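Local coordinates for succinoglycan biosynthesis protein (PDB 3B55) that binds a calcium ion and belongs to the erythromycin esterase family, which suggests a hydrolase-like enzyme, although its substrate and reaction are not established, at residues K69-S74 with Q382-L387; N179-I184 with K204-V209; L237-K242 with W254-A259; T266-T271 with L281-A286; T294-G299 with A329-K334. The protein carries 1 engineered substitution. One frame throughout, in Å; residues are numbered along the deposited sequence.

Contact 1 (K69-S74 with Q382-L387); sequences KNMVGS and QFFIDL
Selenomethionine M71, near the end of the short helix 68-72, reaches across to D386 and F384 of strand 382-386. The bond from CA to CB points toward the strand, and M71 CB comes within 4.1 Å of D386 OD2. CG is nearer to that oxygen, at 3.5 Å, as the two side chains pass in opposite directions. Beyond CG the chain stays extended (chi2 179°, chi3 -151°), and this carries the selenium past D386 CB as far as the ring of F384. There M71 SE lies 3.7 Å from F384 CE2 and 4.9 Å from the ring centroid, 80° off the ring normal: a Met-aromatic contact made at the ring edge. It ties the short helix to a strand of the mixed central sheet that runs antiparallel to both its neighbours, 51-53 and 429-433. The methyl M71 CE ends the chain 3.5 Å from the same F384 CE2, on an oblique approach. F384 also packs on K51 and L53 of one neighbouring strand and V431 of the other. D386 OD2 has a charged partner in R388, whose NH2 forms a salt bridge with it and a hydrogen bond to the backbone O of M71.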
# COMPACT_ATOMS: atom_id res chain seq x y z
N LYS A 69 -11.78 -0.89 -17.52
CA LYS A 69 -12.58 -2.10 -17.34
C LYS A 69 -11.87 -3.32 -17.90
O LYS A 69 -11.57 -4.27 -17.17
CB LYS A 69 -13.95 -1.93 -18.02
CG LYS A 69 -14.93 -3.08 -17.74
CD LYS A 69 -16.23 -2.89 -18.53
CE LYS A 69 -17.26 -3.95 -18.16
NZ LYS A 69 -17.34 -5.05 -19.16
N ASN A 70 -11.58 -3.30 -19.20
CA ASN A 70 -10.92 -4.43 -19.84
C ASN A 70 -9.43 -4.56 -19.54
O ASN A 70 -8.87 -5.64 -19.71
CB ASN A 70 -11.14 -4.40 -21.35
CG ASN A 70 -12.58 -4.68 -21.73
OD1 ASN A 70 -13.25 -5.48 -21.08
ND2 ASN A 70 -13.05 -4.04 -22.79
N MSE A 71 -8.78 -3.49 -19.10
CA MSE A 71 -7.36 -3.59 -18.79
C MSE A 71 -7.20 -4.43 -17.53
O MSE A 71 -6.35 -5.33 -17.47
CB MSE A 71 -6.76 -2.21 -18.55
CG MSE A 71 -6.39 -1.49 -19.82
SE MSE A 71 -5.68 0.24 -19.39
CE MSE A 71 -6.19 1.18 -21.00
N VAL A 72 -8.02 -4.13 -16.53
CA VAL A 72 -7.99 -4.85 -15.26
C VAL A 72 -8.55 -6.26 -15.45
O VAL A 72 -8.06 -7.22 -14.86
CB VAL A 72 -8.81 -4.10 -14.20
CG1 VAL A 72 -8.87 -4.91 -12.92
CG2 VAL A 72 -8.18 -2.75 -13.95
N GLY A 73 -9.61 -6.37 -16.26
CA GLY A 73 -10.21 -7.67 -16.52
C GLY A 73 -10.81 -8.35 -15.31
O GLY A 73 -11.59 -7.73 -14.57
N SER A 74 -10.46 -9.61 -15.11
CA SER A 74 -10.99 -10.38 -13.99
C SER A 74 -9.99 -10.51 -12.82
O SER A 74 -10.13 -11.39 -11.98
CB SER A 74 -11.40 -11.78 -14.46
OG SER A 74 -10.31 -12.45 -15.07
N GLN A 382 -2.98 14.59 -18.18
CA GLN A 382 -3.02 13.30 -17.48
C GLN A 382 -3.51 12.24 -18.46
O GLN A 382 -4.33 12.51 -19.34
CB GLN A 382 -4.01 13.32 -16.30
CG GLN A 382 -3.89 14.48 -15.33
CD GLN A 382 -4.56 15.72 -15.84
OE1 GLN A 382 -5.55 15.65 -16.59
NE2 GLN A 382 -4.06 16.87 -15.43
N PHE A 383 -3.01 11.02 -18.30
CA PHE A 383 -3.40 9.92 -19.16
C PHE A 383 -2.88 8.60 -18.62
O PHE A 383 -2.00 8.59 -17.76
CB PHE A 383 -2.85 10.11 -20.58
CG PHE A 383 -1.35 10.08 -20.66
CD1 PHE A 383 -0.60 11.22 -20.41
CD2 PHE A 383 -0.68 8.90 -20.97
CE1 PHE A 383 0.80 11.20 -20.47
CE2 PHE A 383 0.71 8.86 -21.03
CZ PHE A 383 1.45 10.01 -20.79
N PHE A 384 -3.46 7.50 -19.08
CA PHE A 384 -2.97 6.20 -18.66
C PHE A 384 -2.79 5.34 -19.90
O PHE A 384 -3.27 5.69 -20.99
CB PHE A 384 -3.88 5.54 -17.62
CG PHE A 384 -5.27 5.23 -18.10
CD1 PHE A 384 -6.21 6.25 -18.26
CD2 PHE A 384 -5.67 3.91 -18.28
CE1 PHE A 384 -7.53 5.95 -18.58
CE2 PHE A 384 -6.99 3.61 -18.61
CZ PHE A 384 -7.92 4.63 -18.76
N ILE A 385 -2.10 4.22 -19.74
CA ILE A 385 -1.84 3.36 -20.88
C ILE A 385 -1.53 1.95 -20.44
O ILE A 385 -0.99 1.73 -19.35
CB ILE A 385 -0.65 3.91 -21.69
CG1 ILE A 385 -0.29 2.96 -22.83
CG2 ILE A 385 0.54 4.14 -20.78
CD1 ILE A 385 0.49 3.63 -23.95
N ASP A 386 -1.87 0.98 -21.29
CA ASP A 386 -1.61 -0.42 -21.00
C ASP A 386 -0.22 -0.76 -21.54
O ASP A 386 -0.03 -0.89 -22.75
CB ASP A 386 -2.65 -1.31 -21.68
CG ASP A 386 -2.63 -2.73 -21.13
OD1 ASP A 386 -1.54 -3.21 -20.77
OD2 ASP A 386 -3.71 -3.37 -21.09
N LEU A 387 0.75 -0.89 -20.64
CA LEU A 387 2.12 -1.21 -21.02
C LEU A 387 2.22 -2.62 -21.63
O LEU A 387 3.14 -2.91 -22.39
CB LEU A 387 3.04 -1.11 -19.80
CG LEU A 387 3.05 0.24 -19.06
CD1 LEU A 387 3.96 0.16 -17.85
CD2 LEU A 387 3.50 1.35 -20.00

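Contact 2 (N179-I184 with K204-V209); sequences NVYNNI and KGLIPV
Y181 and I207 form a CH-pi contact that, with apolar packing of L206, joins two helices consecutive in the chain, 178-192 and the end region of 197-206. I207 supplies its CG1 branch, which sits over one face of the Y181 ring, 3.8 Å from the centroid and 22° off the normal. The methylene is displaced toward the rim, so its nearest ring atom is Y181 CD2, at 3.6 Å. With I207 CG1 beside its own backbone N (chi1 -68°), this branch rather than CG2 is the one laid on the ring. L206 approaches farther out and crosses the tyrosine at about a right angle. Its CB lies 3.9 Å from Y181 CE1 and 3.5 Å from Y181 OH, a carbon neighbour that cannot satisfy the hydroxyl. The polar partner is T210, whose OG1 bonds to Y181 OH and also to L206 O, tying the hydroxyl end of the ring to the backbone at L206. Three other helices lie around this contact: Y181 rests on I262 of helix 250-268, L206 packs on Y227, D230 and I234 of helix 221-240, and V180, next to Y181, lies against helix 116-128.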
# COMPACT_ATOMS: atom_id res chain seq x y z
N ASN A 179 -5.45 -1.87 20.53
CA ASN A 179 -6.72 -2.30 19.95
C ASN A 179 -6.64 -3.70 19.34
O ASN A 179 -7.60 -4.45 19.37
CB ASN A 179 -7.24 -1.30 18.91
CG ASN A 179 -6.18 -0.88 17.90
OD1 ASN A 179 -5.02 -1.29 17.99
ND2 ASN A 179 -6.59 -0.07 16.93
N VAL A 180 -5.47 -4.05 18.80
CA VAL A 180 -5.30 -5.37 18.22
C VAL A 180 -5.38 -6.42 19.32
O VAL A 180 -6.02 -7.45 19.16
CB VAL A 180 -3.93 -5.48 17.50
CG1 VAL A 180 -3.61 -6.95 17.20
CG2 VAL A 180 -3.95 -4.67 16.22
N TYR A 181 -4.71 -6.15 20.44
CA TYR A 181 -4.70 -7.05 21.58
C TYR A 181 -6.09 -7.20 22.19
O TYR A 181 -6.48 -8.30 22.57
CB TYR A 181 -3.72 -6.54 22.64
CG TYR A 181 -2.27 -6.63 22.21
CD1 TYR A 181 -1.61 -7.86 22.19
CD2 TYR A 181 -1.58 -5.50 21.80
CE1 TYR A 181 -0.28 -7.95 21.77
CE2 TYR A 181 -0.25 -5.58 21.38
CZ TYR A 181 0.39 -6.81 21.37
OH TYR A 181 1.70 -6.90 20.96
N ASN A 182 -6.83 -6.09 22.27
CA ASN A 182 -8.18 -6.14 22.83
C ASN A 182 -9.14 -6.95 21.96
O ASN A 182 -10.13 -7.47 22.46
CB ASN A 182 -8.75 -4.73 23.04
CG ASN A 182 -8.03 -3.98 24.15
OD1 ASN A 182 -7.63 -4.56 25.15
ND2 ASN A 182 -7.88 -2.67 23.97
N ASN A 183 -8.86 -7.04 20.66
CA ASN A 183 -9.73 -7.83 19.79
C ASN A 183 -9.59 -9.31 20.15
O ASN A 183 -10.57 -10.05 20.20
CB ASN A 183 -9.36 -7.65 18.31
CG ASN A 183 -9.87 -6.34 17.74
OD1 ASN A 183 -10.88 -5.80 18.20
ND2 ASN A 183 -9.19 -5.83 16.72
N ILE A 184 -8.35 -9.73 20.40
CA ILE A 184 -8.08 -11.11 20.77
C ILE A 184 -8.62 -11.38 22.16
O ILE A 184 -9.27 -12.40 22.40
CB ILE A 184 -6.55 -11.39 20.75
CG1 ILE A 184 -6.01 -11.18 19.34
CG2 ILE A 184 -6.27 -12.81 21.24
CD1 ILE A 184 -4.49 -11.24 19.26
N LYS A 204 -0.18 -8.95 27.92
CA LYS A 204 0.02 -7.84 28.83
C LYS A 204 1.48 -7.39 28.80
O LYS A 204 1.78 -6.21 28.98
CB LYS A 204 -0.39 -8.25 30.25
CG LYS A 204 -0.72 -7.10 31.19
CD LYS A 204 -1.47 -7.63 32.40
CE LYS A 204 -1.55 -6.61 33.49
NZ LYS A 204 -0.17 -6.28 33.94
N GLY A 205 2.38 -8.34 28.56
CA GLY A 205 3.79 -8.02 28.49
C GLY A 205 4.16 -7.54 27.10
O GLY A 205 5.09 -6.76 26.93
N LEU A 206 3.43 -8.00 26.10
CA LEU A 206 3.69 -7.62 24.71
C LEU A 206 3.24 -6.20 24.37
O LEU A 206 3.88 -5.52 23.58
CB LEU A 206 2.99 -8.60 23.77
CG LEU A 206 3.71 -9.91 23.47
CD1 LEU A 206 2.74 -10.91 22.86
CD2 LEU A 206 4.90 -9.65 22.54
N ILE A 207 2.15 -5.76 24.98
CA ILE A 207 1.60 -4.44 24.71
C ILE A 207 2.60 -3.29 24.80
O ILE A 207 2.79 -2.56 23.83
CB ILE A 207 0.39 -4.16 25.63
CG1 ILE A 207 -0.77 -5.08 25.24
CG2 ILE A 207 -0.03 -2.70 25.54
CD1 ILE A 207 -1.96 -5.00 26.18
N PRO A 208 3.27 -3.12 25.95
CA PRO A 208 4.25 -2.04 26.09
C PRO A 208 5.47 -2.06 25.17
O PRO A 208 6.06 -1.01 24.92
CB PRO A 208 4.64 -2.12 27.56
CG PRO A 208 4.51 -3.58 27.85
CD PRO A 208 3.19 -3.91 27.19
N VAL A 209 5.85 -3.23 24.66
CA VAL A 209 7.02 -3.29 23.78
C VAL A 209 6.71 -3.25 22.28
O VAL A 209 7.62 -3.17 21.46
CB VAL A 209 7.88 -4.54 24.07
CG1 VAL A 209 8.43 -4.46 25.49
CG2 VAL A 209 7.07 -5.81 23.86

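Contact 3 (L237-K242 with W254-A259); sequences LLEENK and WIKQNA
L238 meets I255 and A259 where helices 221-240 and 250-268, consecutive in the chain and linked by a short connection, pack in the helix-rich part of the protein. A single methyl does the apolar work: L238 CD1 is 3.8 Å from I255 CG2 and 3.9 Å from A259 CB. Those two residues are one helical turn apart, so the leucine tip rests between successive side chains of the partner helix. The I255 branch facing it is CG2, while the CD1 end of that isoleucine leads away. Toward the more exposed margin, E239 and K256 form a salt bridge, with K256 NZ 3.1 Å from E239 OE1. The glutamate bends at chi2 (58°) and the lysine turns at its last torsion (chi4 50°), which brings the charged ends together. The ammonium arrives above the carboxylate plane, 39° out of it, and K256 CE also lies 3.4 Å from E239 OE1. I188, Y187 and I184 of helix 178-192 pack on L238, I255 and A259 respectively, extending the apolar side. Buried aliphatic contacts on one side and an ion pair at the more exposed margin are the usual arrangement of amphipathic helices in a helical bundle.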
# COMPACT_ATOMS: atom_id res chain seq x y z
N LEU A 237 -2.11 -21.03 20.54
CA LEU A 237 -3.23 -21.26 21.44
C LEU A 237 -4.57 -21.16 20.72
O LEU A 237 -5.47 -21.97 20.94
CB LEU A 237 -3.20 -20.28 22.61
CG LEU A 237 -4.37 -20.44 23.60
CD1 LEU A 237 -3.97 -19.92 24.95
CD2 LEU A 237 -5.60 -19.72 23.08
N LEU A 238 -4.72 -20.15 19.87
CA LEU A 238 -5.97 -19.98 19.14
C LEU A 238 -6.20 -21.12 18.15
O LEU A 238 -7.33 -21.56 17.95
CB LEU A 238 -5.96 -18.64 18.40
CG LEU A 238 -5.99 -17.39 19.27
CD1 LEU A 238 -5.68 -16.16 18.44
CD2 LEU A 238 -7.37 -17.25 19.93
N GLU A 239 -5.11 -21.62 17.56
CA GLU A 239 -5.19 -22.70 16.58
C GLU A 239 -5.61 -24.06 17.15
O GLU A 239 -6.38 -24.77 16.52
CB GLU A 239 -3.84 -22.84 15.86
CG GLU A 239 -3.81 -23.89 14.74
CD GLU A 239 -4.83 -23.64 13.64
OE1 GLU A 239 -5.28 -22.48 13.49
OE2 GLU A 239 -5.19 -24.60 12.92
N GLU A 240 -5.10 -24.43 18.32
CA GLU A 240 -5.48 -25.72 18.90
C GLU A 240 -6.83 -25.72 19.61
O GLU A 240 -7.41 -26.77 19.83
CB GLU A 240 -4.40 -26.26 19.85
CG GLU A 240 -3.43 -25.24 20.39
CD GLU A 240 -2.00 -25.54 19.97
OE1 GLU A 240 -1.72 -25.53 18.75
OE2 GLU A 240 -1.16 -25.79 20.85
N ASN A 241 -7.31 -24.53 19.97
CA ASN A 241 -8.60 -24.40 20.64
C ASN A 241 -9.63 -23.92 19.62
O ASN A 241 -10.69 -23.39 19.96
CB ASN A 241 -8.51 -23.42 21.80
CG ASN A 241 -7.64 -23.94 22.92
OD1 ASN A 241 -6.50 -23.49 23.10
ND2 ASN A 241 -8.16 -24.90 23.68
N LYS A 242 -9.27 -24.11 18.36
CA LYS A 242 -10.08 -23.71 17.22
C LYS A 242 -11.55 -24.14 17.40
O LYS A 242 -12.45 -23.31 17.37
CB LYS A 242 -9.48 -24.33 15.96
CG LYS A 242 -9.99 -23.82 14.63
CD LYS A 242 -9.13 -24.35 13.48
CE LYS A 242 -9.75 -24.02 12.14
NZ LYS A 242 -9.99 -22.56 11.96
N TRP A 254 -10.60 -13.42 11.50
CA TRP A 254 -10.10 -12.10 11.85
C TRP A 254 -9.16 -12.17 13.05
O TRP A 254 -8.05 -11.63 13.02
CB TRP A 254 -11.24 -11.14 12.20
CG TRP A 254 -11.80 -10.37 11.04
CD1 TRP A 254 -12.96 -10.64 10.36
CD2 TRP A 254 -11.24 -9.20 10.43
NE1 TRP A 254 -13.15 -9.70 9.36
CE2 TRP A 254 -12.10 -8.81 9.39
CE3 TRP A 254 -10.08 -8.45 10.67
CZ2 TRP A 254 -11.85 -7.70 8.58
CZ3 TRP A 254 -9.83 -7.34 9.87
CH2 TRP A 254 -10.71 -6.98 8.83
N ILE A 255 -9.61 -12.84 14.10
CA ILE A 255 -8.82 -12.97 15.33
C ILE A 255 -7.46 -13.56 15.04
O ILE A 255 -6.43 -13.03 15.47
CB ILE A 255 -9.57 -13.84 16.36
CG1 ILE A 255 -10.94 -13.22 16.65
CG2 ILE A 255 -8.74 -13.98 17.62
CD1 ILE A 255 -10.90 -11.76 17.07
N LYS A 256 -7.45 -14.66 14.29
CA LYS A 256 -6.23 -15.36 13.93
C LYS A 256 -5.24 -14.42 13.22
O LYS A 256 -4.04 -14.45 13.48
CB LYS A 256 -6.58 -16.54 13.02
CG LYS A 256 -5.43 -17.45 12.71
CD LYS A 256 -5.92 -18.74 12.07
CE LYS A 256 -4.75 -19.64 11.75
NZ LYS A 256 -3.88 -19.77 12.95
N GLN A 257 -5.76 -13.56 12.34
CA GLN A 257 -4.93 -12.63 11.60
C GLN A 257 -4.37 -11.55 12.53
O GLN A 257 -3.21 -11.15 12.40
CB GLN A 257 -5.72 -11.97 10.47
CG GLN A 257 -4.90 -11.02 9.64
CD GLN A 257 -3.69 -11.68 8.99
OE1 GLN A 257 -2.85 -11.01 8.39
NE2 GLN A 257 -3.59 -13.00 9.11
N ASN A 258 -5.20 -11.09 13.46
CA ASN A 258 -4.77 -10.09 14.44
C ASN A 258 -3.57 -10.64 15.21
O ASN A 258 -2.63 -9.91 15.51
CB ASN A 258 -5.91 -9.77 15.41
CG ASN A 258 -6.96 -8.85 14.80
OD1 ASN A 258 -6.87 -7.63 14.93
ND2 ASN A 258 -7.94 -9.43 14.13
N ALA A 259 -3.61 -11.94 15.53
CA ALA A 259 -2.51 -12.57 16.26
C ALA A 259 -1.31 -12.67 15.32
O ALA A 259 -0.16 -12.51 15.73
CB ALA A 259 -2.92 -13.96 16.73

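Contact 4 (T266-T271 with L281-A286); sequences TTMLAT and LKHDIA
K282 leaves its helix with CG beside the backbone N (chi1 -66°), runs extended, and turns only at chi4 (79°), which sets NZ against the hydroxyl of T271. The two side chains reach each other tip to tip across a pair of sequential helices, 250-268 and 278-298, close to the loop that connects them. K282 NZ donates to T271 OG1 at 2.6 Å, and the hydroxyl in turn donates a hydrogen bond to M268 O at 2.9 Å, coming from 45° above that carbonyl's plane. T271 OG1 thus accepts one bond and donates another, linking the lysine to the end of the first helix; D278 adds only a long, weak ion pair to NZ. The lysine's aliphatic part is not idle: its side chain crosses that of T267 at about a right angle, with K282 CD 3.7 Å from T267 CG2 and the same distance from M268 CA. H283, the next residue, is held at its ND1 by Y320 and at its NE2 by D172, and its side chain is about 7 Å from the calcium ion. Selenomethionine M268 runs beside it, pointing the same way, and its SE, oblique to the imidazole, is 3.8 Å from H283 CB.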
# COMPACT_ATOMS: atom_id res chain seq x y z
N THR A 266 6.96 -8.85 15.88
CA THR A 266 8.05 -9.36 16.70
C THR A 266 9.17 -10.04 15.92
O THR A 266 10.35 -9.82 16.20
CB THR A 266 7.54 -10.35 17.78
OG1 THR A 266 6.89 -11.45 17.15
CG2 THR A 266 6.55 -9.66 18.71
N THR A 267 8.80 -10.86 14.94
CA THR A 267 9.79 -11.57 14.13
C THR A 267 10.63 -10.61 13.29
O THR A 267 11.86 -10.74 13.23
CB THR A 267 9.10 -12.60 13.20
OG1 THR A 267 8.58 -13.68 13.99
CG2 THR A 267 10.09 -13.14 12.19
N MSE A 268 9.98 -9.65 12.64
CA MSE A 268 10.69 -8.69 11.82
C MSE A 268 11.74 -7.90 12.61
O MSE A 268 12.83 -7.63 12.12
CB MSE A 268 9.71 -7.69 11.19
CG MSE A 268 10.38 -6.38 10.76
SE MSE A 268 9.21 -5.06 9.94
CE MSE A 268 8.32 -4.38 11.53
N LEU A 269 11.39 -7.53 13.84
CA LEU A 269 12.30 -6.75 14.67
C LEU A 269 13.23 -7.56 15.56
O LEU A 269 13.99 -6.99 16.34
CB LEU A 269 11.49 -5.77 15.50
CG LEU A 269 10.99 -4.61 14.63
CD1 LEU A 269 9.94 -3.81 15.35
CD2 LEU A 269 12.18 -3.74 14.25
N ALA A 270 13.17 -8.88 15.43
CA ALA A 270 14.02 -9.77 16.20
C ALA A 270 15.13 -10.26 15.28
O ALA A 270 15.87 -11.18 15.60
CB ALA A 270 13.22 -10.96 16.71
N THR A 271 15.22 -9.63 14.12
CA THR A 271 16.23 -9.97 13.13
C THR A 271 17.65 -9.77 13.67
O THR A 271 17.97 -8.72 14.23
CB THR A 271 16.06 -9.13 11.86
OG1 THR A 271 14.83 -9.49 11.24
CG2 THR A 271 17.21 -9.37 10.90
N LEU A 281 13.18 -7.54 4.18
CA LEU A 281 12.62 -8.70 3.50
C LEU A 281 11.37 -9.11 4.27
O LEU A 281 10.31 -9.30 3.69
CB LEU A 281 13.61 -9.87 3.50
CG LEU A 281 13.10 -11.17 2.88
CD1 LEU A 281 12.86 -10.96 1.39
CD2 LEU A 281 14.10 -12.29 3.11
N LYS A 282 11.51 -9.21 5.59
CA LYS A 282 10.39 -9.59 6.45
C LYS A 282 9.31 -8.52 6.43
O LYS A 282 8.13 -8.83 6.53
CB LYS A 282 10.85 -9.81 7.89
CG LYS A 282 11.79 -11.00 8.09
CD LYS A 282 11.96 -11.29 9.57
CE LYS A 282 13.08 -12.29 9.86
NZ LYS A 282 14.42 -11.64 9.81
N HIS A 283 9.71 -7.25 6.31
CA HIS A 283 8.73 -6.18 6.29
C HIS A 283 7.74 -6.37 5.16
O HIS A 283 6.54 -6.43 5.39
CB HIS A 283 9.38 -4.80 6.15
CG HIS A 283 8.40 -3.67 6.16
ND1 HIS A 283 8.44 -2.63 5.25
CD2 HIS A 283 7.33 -3.42 6.96
CE1 HIS A 283 7.44 -1.80 5.48
NE2 HIS A 283 6.75 -2.26 6.51
N ASP A 284 8.24 -6.48 3.93
CA ASP A 284 7.32 -6.63 2.80
C ASP A 284 6.72 -8.02 2.66
O ASP A 284 5.73 -8.19 1.95
CB ASP A 284 7.99 -6.18 1.50
CG ASP A 284 7.73 -4.70 1.21
OD1 ASP A 284 7.64 -3.91 2.17
OD2 ASP A 284 7.61 -4.33 0.02
N ILE A 285 7.31 -9.01 3.30
CA ILE A 285 6.72 -10.34 3.25
C ILE A 285 5.41 -10.19 4.03
O ILE A 285 4.36 -10.62 3.58
CB ILE A 285 7.64 -11.40 3.91
CG1 ILE A 285 8.68 -11.86 2.89
CG2 ILE A 285 6.82 -12.56 4.45
CD1 ILE A 285 9.58 -12.97 3.39
N ALA A 286 5.48 -9.53 5.18
CA ALA A 286 4.31 -9.30 6.02
C ALA A 286 3.23 -8.48 5.30
O ALA A 286 2.05 -8.84 5.34
CB ALA A 286 4.73 -8.58 7.32

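Contact 5 (T294-G299 with A329-K334); sequences TEEHLG and AEYYGK
E295 and Y332 make the close-fitting half of this contact, E296 and Y331 the solvent-exposed half. Y332, buried, slides past E295 in the opposite direction, and its hydroxyl lies along the glutamate: Y332 OH is 3.4 Å from E295 CB and donates a 2.7 Å hydrogen bond to E295 OE1. The bend at chi2 of E295 (-72°) folds the carboxylate back to the ring. The proton reaches OE1 on its anti side, and this oxygen also lies in the ring plane at the edge, 3.2 Å from Y332 CE2. Carboxylate and ring stand nearly perpendicular, 86° apart. On the outer side, Y331 OH also lies 2.7 Å from E296 OE2, but that hydrogen bond is weak and both residues are exposed. Y331 has further contacts: Y331 CD1 sits 3.6 Å above the plane of the Y332 ring, over its centre, and K292 makes a cation-pi contact with Y331. The two helices, 278-298 and 324-332, each lead into a parallel strand, 301-306 and 336-344, with strand 77-82 between these two. Side-by-side helices of this kind, packed in one layer, are typical of beta-alpha-beta crossovers in an alpha/beta fold.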
# COMPACT_ATOMS: atom_id res chain seq x y z
N THR A 294 -6.40 -10.53 2.90
CA THR A 294 -7.60 -9.75 2.59
C THR A 294 -8.33 -10.29 1.36
O THR A 294 -9.53 -10.55 1.40
CB THR A 294 -7.24 -8.27 2.34
OG1 THR A 294 -6.56 -7.75 3.49
CG2 THR A 294 -8.50 -7.45 2.08
N GLU A 295 -7.61 -10.44 0.26
CA GLU A 295 -8.18 -10.95 -0.98
C GLU A 295 -8.74 -12.36 -0.76
O GLU A 295 -9.85 -12.68 -1.19
CB GLU A 295 -7.08 -10.96 -2.07
CG GLU A 295 -7.53 -11.33 -3.49
CD GLU A 295 -7.88 -12.81 -3.64
OE1 GLU A 295 -7.10 -13.65 -3.14
OE2 GLU A 295 -8.92 -13.12 -4.26
N GLU A 296 -7.98 -13.21 -0.08
CA GLU A 296 -8.41 -14.58 0.15
C GLU A 296 -9.63 -14.71 1.07
O GLU A 296 -10.45 -15.61 0.87
CB GLU A 296 -7.26 -15.43 0.68
CG GLU A 296 -6.05 -15.49 -0.25
CD GLU A 296 -5.12 -16.66 0.05
OE1 GLU A 296 -4.63 -16.76 1.19
OE2 GLU A 296 -4.88 -17.48 -0.87
N HIS A 297 -9.75 -13.83 2.05
CA HIS A 297 -10.88 -13.90 2.97
C HIS A 297 -11.99 -12.90 2.73
O HIS A 297 -13.14 -13.17 3.07
CB HIS A 297 -10.41 -13.76 4.42
CG HIS A 297 -9.51 -14.87 4.88
ND1 HIS A 297 -8.22 -15.01 4.43
CD2 HIS A 297 -9.74 -15.92 5.71
CE1 HIS A 297 -7.68 -16.10 4.97
NE2 HIS A 297 -8.59 -16.66 5.75
N LEU A 298 -11.68 -11.75 2.14
CA LEU A 298 -12.71 -10.73 1.92
C LEU A 298 -13.05 -10.43 0.46
O LEU A 298 -14.01 -9.72 0.19
CB LEU A 298 -12.34 -9.44 2.64
CG LEU A 298 -12.03 -9.59 4.14
CD1 LEU A 298 -11.75 -8.22 4.74
CD2 LEU A 298 -13.19 -10.27 4.87
N GLY A 299 -12.27 -10.96 -0.48
CA GLY A 299 -12.59 -10.73 -1.89
C GLY A 299 -11.69 -9.84 -2.74
O GLY A 299 -10.51 -9.65 -2.45
N ALA A 329 2.77 -10.81 -7.33
CA ALA A 329 2.80 -11.27 -8.72
C ALA A 329 3.14 -12.76 -8.76
O ALA A 329 2.54 -13.53 -9.51
CB ALA A 329 3.83 -10.48 -9.52
N GLU A 330 4.11 -13.14 -7.93
CA GLU A 330 4.58 -14.52 -7.84
C GLU A 330 3.48 -15.49 -7.39
O GLU A 330 3.42 -16.63 -7.84
CB GLU A 330 5.77 -14.56 -6.87
CG GLU A 330 6.29 -15.95 -6.52
CD GLU A 330 7.65 -15.89 -5.83
OE1 GLU A 330 7.86 -14.95 -5.02
OE2 GLU A 330 8.49 -16.77 -6.08
N TYR A 331 2.60 -15.04 -6.51
CA TYR A 331 1.53 -15.92 -6.05
C TYR A 331 0.28 -15.83 -6.92
O TYR A 331 -0.34 -16.85 -7.23
CB TYR A 331 1.18 -15.61 -4.59
CG TYR A 331 0.04 -16.42 -4.04
CD1 TYR A 331 -1.28 -16.02 -4.23
CD2 TYR A 331 0.27 -17.61 -3.35
CE1 TYR A 331 -2.34 -16.78 -3.75
CE2 TYR A 331 -0.79 -18.38 -2.85
CZ TYR A 331 -2.09 -17.95 -3.06
OH TYR A 331 -3.15 -18.70 -2.59
N TYR A 332 -0.08 -14.63 -7.34
CA TYR A 332 -1.29 -14.47 -8.15
C TYR A 332 -1.13 -14.61 -9.65
O TYR A 332 -2.06 -15.03 -10.34
CB TYR A 332 -1.96 -13.13 -7.84
CG TYR A 332 -2.64 -13.09 -6.48
CD1 TYR A 332 -1.98 -12.56 -5.37
CD2 TYR A 332 -3.91 -13.61 -6.31
CE1 TYR A 332 -2.59 -12.55 -4.12
CE2 TYR A 332 -4.53 -13.61 -5.07
CZ TYR A 332 -3.87 -13.08 -3.98
OH TYR A 332 -4.48 -13.11 -2.75
N GLY A 333 0.04 -14.26 -10.17
CA GLY A 333 0.21 -14.37 -11.61
C GLY A 333 -0.69 -13.37 -12.29
O GLY A 333 -0.67 -12.19 -11.95
N LYS A 334 -1.50 -13.82 -13.24
CA LYS A 334 -2.38 -12.90 -13.96
C LYS A 334 -3.53 -12.41 -13.10
O LYS A 334 -4.33 -11.59 -13.54
CB LYS A 334 -2.93 -13.56 -15.23
CG LYS A 334 -3.88 -14.70 -14.96
CD LYS A 334 -4.24 -15.44 -16.24
CE LYS A 334 -5.22 -16.57 -15.95
NZ LYS A 334 -5.48 -17.39 -17.16

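In the fold
Contacts 2 and 3 lie on the same side of the chain's centre, 14 Å apart between centres, and touch directly: V180 CG1 lies 3.5 Å from N258 O. Contact 4 shares helix 250-268 with contact 3 and helix 278-298 with contact 5, so these two helices carry the packing from the helix-rich part to the central sheet; W254 CZ2 also touches L298 CD1 at 3.9 Å, joining contacts 3 and 5. Contact 1 closes a loop holding all the others, and its nearest atoms are about 6 Å from those of contact 5. Only contact 4 comes near the calcium bound by H85 and E113; the side chain of H283 is about 7 Å from that of E113.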